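Local coordinates for protein blood group a-and b-cleaving endo-beta-galactosidase (Streptococcus pneumoniae, PDB 2YGL) that cleaves blood group A and B antigens as a family 98 glycoside hydrolase, its tandem CBM51 modules, the part present here, probably binding carbohydrate, at residues 252-266 against 317-331. Sequence-based numbering, arbitrary orientation.
Sequences SIKYDVSGANVTRFI and VDVEIPKDTQTIELK
Two strand-loop-strand units span the two facing sheets of a CBM51 beta-sandwich: 252-256 pairs antiparallel with 327-331 in one sheet, and 262-266 with 317-320 in the other. In the first pairing I253 and Y255 form the hydrogen-bonded pairs with L330 and I328, and all four side chains, largely apolar, turn to the face between the sheets. There F265, sent from the opposite sheet with CG anti to the backbone N (chi1 169°), presents a ring face to L330; CD2 sits 4.2 Å from the F265 ring centroid, a CH-pi contact. V317 CG1 lies at the edge of that ring, 4.0 Å from F265 CE2, while I321 CD1 packs 3.9 Å from F265 CB. Branched aliphatics suit this interior, packing against the rings of F265 and Y255, with Y255 CE2 4.2 Å from L330 CD1. I328 CD1 meets V257 CG2 at 3.9 Å, and F350 of strand 343-352 covers I328 and V262. On the other face of the 262-266 sheet, extended R264 grips D318 side-on, NE to OD1 at 3.0 Å and NH2 to OD2 at 2.8 Å: arginine offers two coplanar N-H groups to the two carboxylate oxygens, the planes 26° apart. NH1 turns instead to T174, just after strand 160-171. On the other face of the 252-256 sheet a water joins S252 OG to E329 OE2, and lysine's long chain lets K254 lay its methylenes along E329. An Asx turn at D256 starts the loop: OD1 accepts hydrogen bonds from both N and OG of S258, the OG at 2.7 Å.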
ATOM      1  N   SER A 252     -22.706  -3.566 -24.035  1.00 17.57           N
ATOM      2  CA  SER A 252     -21.870  -2.534 -23.426  1.00 17.55           C
ATOM      3  C   SER A 252     -22.625  -1.676 -22.418  1.00 17.34           C
ATOM      4  O   SER A 252     -23.763  -1.276 -22.659  1.00 17.15           O
ATOM      5  CB  SER A 252     -21.255  -1.651 -24.515  1.00 17.55           C
ATOM      6  OG  SER A 252     -20.359  -0.704 -23.961  1.00 18.54           O
ATOM      7  N   ILE A 253     -21.982  -1.420 -21.282  1.00 17.25           N
ATOM      8  CA  ILE A 253     -22.473  -0.455 -20.304  1.00 17.20           C
ATOM      9  C   ILE A 253     -21.511   0.731 -20.336  1.00 17.37           C
ATOM     10  O   ILE A 253     -20.298   0.559 -20.163  1.00 17.26           O
ATOM     11  CB  ILE A 253     -22.560  -1.047 -18.873  1.00 17.21           C
ATOM     12  CG1 ILE A 253     -23.227  -2.429 -18.887  1.00 17.08           C
ATOM     13  CG2 ILE A 253     -23.309  -0.089 -17.940  1.00 16.73           C
ATOM     14  CD1 ILE A 253     -22.984  -3.254 -17.626  1.00 17.64           C
ATOM     15  N   LYS A 254     -22.056   1.922 -20.568  1.00 17.52           N
ATOM     16  CA  LYS A 254     -21.247   3.123 -20.768  1.00 17.97           C
ATOM     17  C   LYS A 254     -21.455   4.155 -19.661  1.00 18.01           C
ATOM     18  O   LYS A 254     -22.589   4.483 -19.310  1.00 17.85           O
ATOM     19  CB  LYS A 254     -21.544   3.747 -22.138  1.00 18.14           C
ATOM     20  CG  LYS A 254     -20.723   4.994 -22.461  1.00 19.03           C
ATOM     21  CD  LYS A 254     -20.688   5.287 -23.958  1.00 21.71           C
ATOM     22  CE  LYS A 254     -21.861   6.138 -24.406  1.00 22.46           C
ATOM     23  NZ  LYS A 254     -21.732   6.496 -25.849  1.00 23.93           N
ATOM     24  N   TYR A 255     -20.346   4.663 -19.130  1.00 18.08           N
ATOM     25  CA  TYR A 255     -20.378   5.712 -18.117  1.00 18.27           C
ATOM     26  C   TYR A 255     -19.650   6.961 -18.590  1.00 18.45           C
ATOM     27  O   TYR A 255     -18.564   6.880 -19.168  1.00 18.55           O
ATOM     28  CB  TYR A 255     -19.771   5.217 -16.800  1.00 18.04           C
ATOM     29  CG  TYR A 255     -20.574   4.120 -16.148  1.00 17.92           C
ATOM     30  CD1 TYR A 255     -21.634   4.417 -15.290  1.00 17.50           C
ATOM     31  CD2 TYR A 255     -20.284   2.781 -16.400  1.00 17.42           C
ATOM     32  CE1 TYR A 255     -22.379   3.405 -14.693  1.00 17.57           C
ATOM     33  CE2 TYR A 255     -21.022   1.766 -15.812  1.00 17.22           C
ATOM     34  CZ  TYR A 255     -22.066   2.080 -14.961  1.00 16.85           C
ATOM     35  OH  TYR A 255     -22.793   1.064 -14.381  1.00 16.43           O
ATOM     36  N   ASP A 256     -20.271   8.113 -18.352  1.00 18.59           N
ATOM     37  CA  ASP A 256     -19.629   9.401 -18.575  1.00 18.70           C
ATOM     38  C   ASP A 256     -18.926   9.801 -17.283  1.00 18.67           C
ATOM     39  O   ASP A 256     -19.576  10.169 -16.300  1.00 18.71           O
ATOM     40  CB  ASP A 256     -20.670  10.448 -18.988  1.00 18.82           C
ATOM     41  CG  ASP A 256     -20.072  11.839 -19.203  1.00 18.98           C
ATOM     42  OD1 ASP A 256     -18.835  11.986 -19.235  1.00 19.42           O
ATOM     43  OD2 ASP A 256     -20.858  12.793 -19.344  1.00 19.57           O
ATOM     44  N   VAL A 257     -17.599   9.704 -17.289  1.00 18.59           N
ATOM     45  CA  VAL A 257     -16.791  10.025 -16.108  1.00 18.75           C
ATOM     46  C   VAL A 257     -16.028  11.349 -16.255  1.00 18.87           C
ATOM     47  O   VAL A 257     -15.090  11.619 -15.504  1.00 18.70           O
ATOM     48  CB  VAL A 257     -15.816   8.870 -15.727  1.00 18.57           C
ATOM     49  CG1 VAL A 257     -16.593   7.638 -15.280  1.00 18.50           C
ATOM     50  CG2 VAL A 257     -14.861   8.536 -16.878  1.00 18.34           C
ATOM     51  N   SER A 258     -16.454  12.170 -17.214  1.00 19.29           N
ATOM     52  CA  SER A 258     -15.811  13.456 -17.502  1.00 19.61           C
ATOM     53  C   SER A 258     -15.847  14.416 -16.313  1.00 19.88           C
ATOM     54  O   SER A 258     -14.947  15.239 -16.150  1.00 19.87           O
ATOM     55  CB  SER A 258     -16.469  14.118 -18.714  1.00 19.67           C
ATOM     56  OG  SER A 258     -17.831  14.415 -18.457  1.00 19.62           O
ATOM     57  N   GLY A 259     -16.886  14.302 -15.488  1.00 20.10           N
ATOM     58  CA  GLY A 259     -17.058  15.181 -14.331  1.00 20.49           C
ATOM     59  C   GLY A 259     -16.268  14.799 -13.089  1.00 20.73           C
ATOM     60  O   GLY A 259     -16.402  15.445 -12.049  1.00 20.72           O
ATOM     61  N   ALA A 260     -15.447  13.755 -13.184  1.00 20.94           N
ATOM     62  CA  ALA A 260     -14.672  13.288 -12.032  1.00 21.20           C
ATOM     63  C   ALA A 260     -13.289  12.773 -12.409  1.00 21.42           C
ATOM     64  O   ALA A 260     -13.045  12.374 -13.549  1.00 21.58           O
ATOM     65  CB  ALA A 260     -15.442  12.223 -11.261  1.00 21.08           C
ATOM     66  N   ASN A 261     -12.395  12.776 -11.426  1.00 21.55           N
ATOM     67  CA  ASN A 261     -11.034  12.301 -11.591  1.00 21.92           C
ATOM     68  C   ASN A 261     -10.921  10.818 -11.209  1.00 21.79           C
ATOM     69  O   ASN A 261     -10.281  10.456 -10.216  1.00 21.80           O
ATOM     70  CB  ASN A 261     -10.085  13.180 -10.765  1.00 22.27           C
ATOM     71  CG  ASN A 261      -8.630  12.784 -10.920  1.00 23.23           C
ATOM     72  OD1 ASN A 261      -8.204  12.320 -11.979  1.00 25.33           O
ATOM     73  ND2 ASN A 261      -7.856  12.965  -9.855  1.00 24.65           N
ATOM     74  N   VAL A 262     -11.559   9.969 -12.013  1.00 21.62           N
ATOM     75  CA  VAL A 262     -11.578   8.522 -11.788  1.00 21.38           C
ATOM     76  C   VAL A 262     -10.210   7.926 -12.115  1.00 21.26           C
ATOM     77  O   VAL A 262      -9.680   8.142 -13.201  1.00 21.27           O
ATOM     78  CB  VAL A 262     -12.681   7.827 -12.637  1.00 21.39           C
ATOM     79  CG1 VAL A 262     -12.681   6.318 -12.408  1.00 21.30           C
ATOM     80  CG2 VAL A 262     -14.055   8.412 -12.323  1.00 21.03           C
ATOM     81  N   THR A 263      -9.652   7.172 -11.174  1.00 21.17           N
ATOM     82  CA  THR A 263      -8.298   6.638 -11.327  1.00 21.28           C
ATOM     83  C   THR A 263      -8.220   5.113 -11.364  1.00 21.20           C
ATOM     84  O   THR A 263      -7.187   4.558 -11.742  1.00 21.21           O
ATOM     85  CB  THR A 263      -7.370   7.134 -10.197  1.00 21.39           C
ATOM     86  OG1 THR A 263      -7.937   6.775  -8.932  1.00 21.63           O
ATOM     87  CG2 THR A 263      -7.188   8.650 -10.267  1.00 21.32           C
ATOM     88  N   ARG A 264      -9.299   4.438 -10.977  1.00 21.05           N
ATOM     89  CA  ARG A 264      -9.251   2.992 -10.764  1.00 20.95           C
ATOM     90  C   ARG A 264     -10.625   2.338 -10.921  1.00 20.67           C
ATOM     91  O   ARG A 264     -11.642   2.904 -10.515  1.00 20.60           O
ATOM     92  CB  ARG A 264      -8.698   2.717  -9.361  1.00 21.15           C
ATOM     93  CG  ARG A 264      -8.030   1.369  -9.150  1.00 21.70           C
ATOM     94  CD  ARG A 264      -7.463   1.307  -7.735  1.00 22.80           C
ATOM     95  NE  ARG A 264      -7.011  -0.030  -7.355  1.00 23.69           N
ATOM     96  CZ  ARG A 264      -6.729  -0.402  -6.108  1.00 24.38           C
ATOM     97  NH1 ARG A 264      -6.852   0.460  -5.104  1.00 24.61           N
ATOM     98  NH2 ARG A 264      -6.326  -1.643  -5.861  1.00 24.52           N
ATOM     99  N   PHE A 265     -10.642   1.152 -11.525  1.00 20.40           N
ATOM    100  CA  PHE A 265     -11.853   0.336 -11.616  1.00 20.15           C
ATOM    101  C   PHE A 265     -11.605  -1.037 -10.992  1.00 20.09           C
ATOM    102  O   PHE A 265     -10.648  -1.723 -11.359  1.00 20.08           O
ATOM    103  CB  PHE A 265     -12.319   0.206 -13.073  1.00 20.13           C
ATOM    104  CG  PHE A 265     -13.405  -0.823 -13.280  1.00 20.04           C
ATOM    105  CD1 PHE A 265     -14.709  -0.578 -12.857  1.00 19.82           C
ATOM    106  CD2 PHE A 265     -13.119  -2.035 -13.903  1.00 20.02           C
ATOM    107  CE1 PHE A 265     -15.710  -1.525 -13.045  1.00 19.78           C
ATOM    108  CE2 PHE A 265     -14.112  -2.989 -14.096  1.00 20.23           C
ATOM    109  CZ  PHE A 265     -15.412  -2.732 -13.668  1.00 19.99           C
ATOM    110  N   ILE A 266     -12.466  -1.422 -10.049  1.00 19.96           N
ATOM    111  CA  ILE A 266     -12.333  -2.691  -9.323  1.00 19.86           C
ATOM    112  C   ILE A 266     -13.603  -3.525  -9.431  1.00 19.52           C
ATOM    113  O   ILE A 266     -14.685  -3.052  -9.083  1.00 19.30           O
ATOM    114  CB  ILE A 266     -12.077  -2.485  -7.802  1.00 20.04           C
ATOM    115  CG1 ILE A 266     -11.102  -1.331  -7.532  1.00 20.53           C
ATOM    116  CG2 ILE A 266     -11.625  -3.801  -7.140  1.00 20.20           C
ATOM    117  CD1 ILE A 266      -9.694  -1.630  -7.883  1.00 21.49           C
ATOM    118  N   VAL A 317     -10.652  -7.985 -11.711  1.00 22.83           N
ATOM    119  CA  VAL A 317     -10.257  -6.913 -12.615  1.00 22.81           C
ATOM    120  C   VAL A 317      -9.918  -5.694 -11.767  1.00 22.93           C
ATOM    121  O   VAL A 317     -10.769  -5.167 -11.045  1.00 22.82           O
ATOM    122  CB  VAL A 317     -11.364  -6.562 -13.638  1.00 22.75           C
ATOM    123  CG1 VAL A 317     -10.954  -5.358 -14.482  1.00 22.71           C
ATOM    124  CG2 VAL A 317     -11.663  -7.753 -14.532  1.00 22.59           C
ATOM    125  N   ASP A 318      -8.662  -5.268 -11.847  1.00 23.14           N
ATOM    126  CA  ASP A 318      -8.182  -4.114 -11.100  1.00 23.42           C
ATOM    127  C   ASP A 318      -7.260  -3.317 -12.012  1.00 23.38           C
ATOM    128  O   ASP A 318      -6.087  -3.657 -12.175  1.00 23.53           O
ATOM    129  CB  ASP A 318      -7.453  -4.571  -9.829  1.00 23.45           C
ATOM    130  CG  ASP A 318      -6.993  -3.411  -8.957  1.00 24.01           C
ATOM    131  OD1 ASP A 318      -7.077  -2.237  -9.386  1.00 24.32           O
ATOM    132  OD2 ASP A 318      -6.543  -3.677  -7.823  1.00 25.05           O
ATOM    133  N   VAL A 319      -7.803  -2.257 -12.607  1.00 23.32           N
ATOM    134  CA  VAL A 319      -7.098  -1.517 -13.652  1.00 23.21           C
ATOM    135  C   VAL A 319      -7.107  -0.006 -13.396  1.00 23.30           C
ATOM    136  O   VAL A 319      -8.113   0.556 -12.951  1.00 23.26           O
ATOM    137  CB  VAL A 319      -7.655  -1.876 -15.073  1.00 23.33           C
ATOM    138  CG1 VAL A 319      -9.131  -1.486 -15.221  1.00 22.88           C
ATOM    139  CG2 VAL A 319      -6.805  -1.261 -16.185  1.00 23.13           C
ATOM    140  N   GLU A 320      -5.970   0.635 -13.666  1.00 23.30           N
ATOM    141  CA  GLU A 320      -5.850   2.087 -13.574  1.00 23.37           C
ATOM    142  C   GLU A 320      -6.606   2.756 -14.713  1.00 22.92           C
ATOM    143  O   GLU A 320      -6.526   2.318 -15.859  1.00 22.75           O
ATOM    144  CB  GLU A 320      -4.380   2.521 -13.622  1.00 23.68           C
ATOM    145  CG  GLU A 320      -3.588   2.247 -12.351  1.00 25.36           C
ATOM    146  CD  GLU A 320      -2.163   2.789 -12.407  1.00 27.83           C
ATOM    147  OE1 GLU A 320      -1.673   3.119 -13.513  1.00 28.87           O
ATOM    148  OE2 GLU A 320      -1.525   2.886 -11.336  1.00 29.27           O
ATOM    149  N   ILE A 321      -7.340   3.812 -14.385  1.00 22.61           N
ATOM    150  CA  ILE A 321      -8.008   4.631 -15.392  1.00 22.32           C
ATOM    151  C   ILE A 321      -7.092   5.809 -15.719  1.00 22.22           C
ATOM    152  O   ILE A 321      -6.689   6.543 -14.811  1.00 22.13           O
ATOM    153  CB  ILE A 321      -9.391   5.147 -14.900  1.00 22.24           C
ATOM    154  CG1 ILE A 321     -10.272   3.996 -14.375  1.00 22.35           C
ATOM    155  CG2 ILE A 321     -10.097   5.953 -15.989  1.00 22.24           C
ATOM    156  CD1 ILE A 321     -10.521   2.855 -15.356  1.00 21.44           C
ATOM    157  N   PRO A 322      -6.749   5.991 -17.009  1.00 22.05           N
ATOM    158  CA  PRO A 322      -5.847   7.082 -17.383  1.00 21.96           C
ATOM    159  C   PRO A 322      -6.418   8.451 -17.025  1.00 21.83           C
ATOM    160  O   PRO A 322      -7.629   8.667 -17.125  1.00 21.70           O
ATOM    161  CB  PRO A 322      -5.733   6.938 -18.905  1.00 21.88           C
ATOM    162  CG  PRO A 322      -6.078   5.516 -19.182  1.00 21.99           C
ATOM    163  CD  PRO A 322      -7.141   5.187 -18.181  1.00 22.08           C
ATOM    164  N   LYS A 323      -5.539   9.357 -16.600  1.00 21.74           N
ATOM    165  CA  LYS A 323      -5.903  10.741 -16.306  1.00 21.59           C
ATOM    166  C   LYS A 323      -6.690  11.353 -17.467  1.00 21.22           C
ATOM    167  O   LYS A 323      -6.388  11.089 -18.634  1.00 21.09           O
ATOM    168  CB  LYS A 323      -4.635  11.557 -16.017  1.00 21.79           C
ATOM    169  CG  LYS A 323      -4.862  13.006 -15.597  1.00 22.33           C
ATOM    170  CD  LYS A 323      -3.530  13.710 -15.355  1.00 23.37           C
ATOM    171  CE  LYS A 323      -3.676  15.226 -15.328  1.00 23.66           C
ATOM    172  NZ  LYS A 323      -3.887  15.811 -16.681  1.00 23.90           N
ATOM    173  N   ASP A 324      -7.709  12.142 -17.124  1.00 20.84           N
ATOM    174  CA  ASP A 324      -8.561  12.866 -18.085  1.00 20.70           C
ATOM    175  C   ASP A 324      -9.487  11.992 -18.953  1.00 20.30           C
ATOM    176  O   ASP A 324      -9.911  12.413 -20.032  1.00 20.10           O
ATOM    177  CB  ASP A 324      -7.729  13.818 -18.965  1.00 20.78           C
ATOM    178  CG  ASP A 324      -7.018  14.900 -18.160  1.00 21.71           C
ATOM    179  OD1 ASP A 324      -7.564  15.362 -17.134  1.00 22.57           O
ATOM    180  OD2 ASP A 324      -5.905  15.293 -18.563  1.00 22.67           O
ATOM    181  N   THR A 325      -9.813  10.792 -18.471  1.00 20.08           N
ATOM    182  CA  THR A 325     -10.734   9.893 -19.184  1.00 19.61           C
ATOM    183  C   THR A 325     -12.150  10.475 -19.194  1.00 19.51           C
ATOM    184  O   THR A 325     -12.655  10.920 -18.160  1.00 19.43           O
ATOM    185  CB  THR A 325     -10.737   8.464 -18.572  1.00 19.58           C
ATOM    186  OG1 THR A 325      -9.447   7.863 -18.741  1.00 19.41           O
ATOM    187  CG2 THR A 325     -11.782   7.572 -19.237  1.00 18.93           C
ATOM    188  N   GLN A 326     -12.774  10.472 -20.370  1.00 19.38           N
ATOM    189  CA  GLN A 326     -14.118  11.023 -20.551  1.00 19.43           C
ATOM    190  C   GLN A 326     -15.192   9.944 -20.454  1.00 19.35           C
ATOM    191  O   GLN A 326     -16.266  10.169 -19.885  1.00 19.25           O
ATOM    192  CB  GLN A 326     -14.236  11.742 -21.904  1.00 19.38           C
ATOM    193  CG  GLN A 326     -13.224  12.874 -22.119  1.00 20.18           C
ATOM    194  CD  GLN A 326     -13.293  13.934 -21.031  1.00 21.11           C
ATOM    195  OE1 GLN A 326     -12.425  14.005 -20.163  1.00 22.24           O
ATOM    196  NE2 GLN A 326     -14.338  14.748 -21.064  1.00 21.19           N
ATOM    197  N   THR A 327     -14.885   8.777 -21.018  1.00 19.18           N
ATOM    198  CA  THR A 327     -15.846   7.696 -21.173  1.00 18.94           C
ATOM    199  C   THR A 327     -15.234   6.357 -20.767  1.00 18.82           C
ATOM    200  O   THR A 327     -14.114   6.026 -21.166  1.00 19.03           O
ATOM    201  CB  THR A 327     -16.347   7.623 -22.637  1.00 19.06           C
ATOM    202  OG1 THR A 327     -16.947   8.873 -22.997  1.00 18.95           O
ATOM    203  CG2 THR A 327     -17.369   6.507 -22.826  1.00 18.79           C
ATOM    204  N   ILE A 328     -15.968   5.601 -19.957  1.00 18.57           N
ATOM    205  CA  ILE A 328     -15.598   4.224 -19.642  1.00 18.31           C
ATOM    206  C   ILE A 328     -16.703   3.286 -20.121  1.00 18.28           C
ATOM    207  O   ILE A 328     -17.874   3.487 -19.804  1.00 18.16           O
ATOM    208  CB  ILE A 328     -15.298   4.017 -18.129  1.00 18.37           C
ATOM    209  CG1 ILE A 328     -14.029   4.781 -17.726  1.00 18.46           C
ATOM    210  CG2 ILE A 328     -15.157   2.518 -17.795  1.00 18.05           C
ATOM    211  CD1 ILE A 328     -13.800   4.886 -16.228  1.00 18.80           C
ATOM    212  N   GLU A 329     -16.317   2.280 -20.904  1.00 18.20           N
ATOM    213  CA  GLU A 329     -17.237   1.251 -21.378  1.00 18.16           C
ATOM    214  C   GLU A 329     -16.835  -0.130 -20.865  1.00 18.08           C
ATOM    215  O   GLU A 329     -15.651  -0.484 -20.853  1.00 18.01           O
ATOM    216  CB  GLU A 329     -17.297   1.238 -22.907  1.00 18.37           C
ATOM    217  CG  GLU A 329     -18.044   2.413 -23.519  1.00 18.76           C
ATOM    218  CD  GLU A 329     -17.778   2.566 -25.005  1.00 19.59           C
ATOM    219  OE1 GLU A 329     -16.602   2.720 -25.396  1.00 19.52           O
ATOM    220  OE2 GLU A 329     -18.751   2.542 -25.786  1.00 21.01           O
ATOM    221  N   LEU A 330     -17.836  -0.900 -20.444  1.00 17.86           N
ATOM    222  CA  LEU A 330     -17.637  -2.268 -19.979  1.00 17.64           C
ATOM    223  C   LEU A 330     -18.285  -3.220 -20.978  1.00 17.71           C
ATOM    224  O   LEU A 330     -19.510  -3.255 -21.104  1.00 17.70           O
ATOM    225  CB  LEU A 330     -18.236  -2.448 -18.581  1.00 17.42           C
ATOM    226  CG  LEU A 330     -17.853  -1.410 -17.518  1.00 16.87           C
ATOM    227  CD1 LEU A 330     -18.622  -1.668 -16.238  1.00 16.27           C
ATOM    228  CD2 LEU A 330     -16.342  -1.393 -17.246  1.00 16.44           C
ATOM    229  N   LYS A 331     -17.457  -3.981 -21.688  1.00 17.78           N
ATOM    230  CA  LYS A 331     -17.919  -4.750 -22.850  1.00 17.97           C
ATOM    231  C   LYS A 331     -17.870  -6.256 -22.615  1.00 17.99           C
ATOM    232  O   LYS A 331     -16.833  -6.801 -22.228  1.00 17.92           O
ATOM    233  CB  LYS A 331     -17.120  -4.371 -24.102  1.00 17.98           C
ATOM    234  CG  LYS A 331     -17.175  -2.890 -24.450  1.00 18.29           C
ATOM    235  CD  LYS A 331     -16.584  -2.622 -25.821  1.00 19.25           C
ATOM    236  CE  LYS A 331     -16.679  -1.148 -26.174  1.00 20.06           C
ATOM    237  NZ  LYS A 331     -16.103  -0.870 -27.517  1.00 20.94           N
TER
HETATM  238  O   HOH W   1     -21.113   1.613 -25.151  1.00 25.85           O
HETATM  239  O   HOH W   2      -8.686  12.354 -14.535  1.00 23.18           O
HETATM  240  O   HOH W   3     -10.023  10.011 -15.275  1.00 28.94           O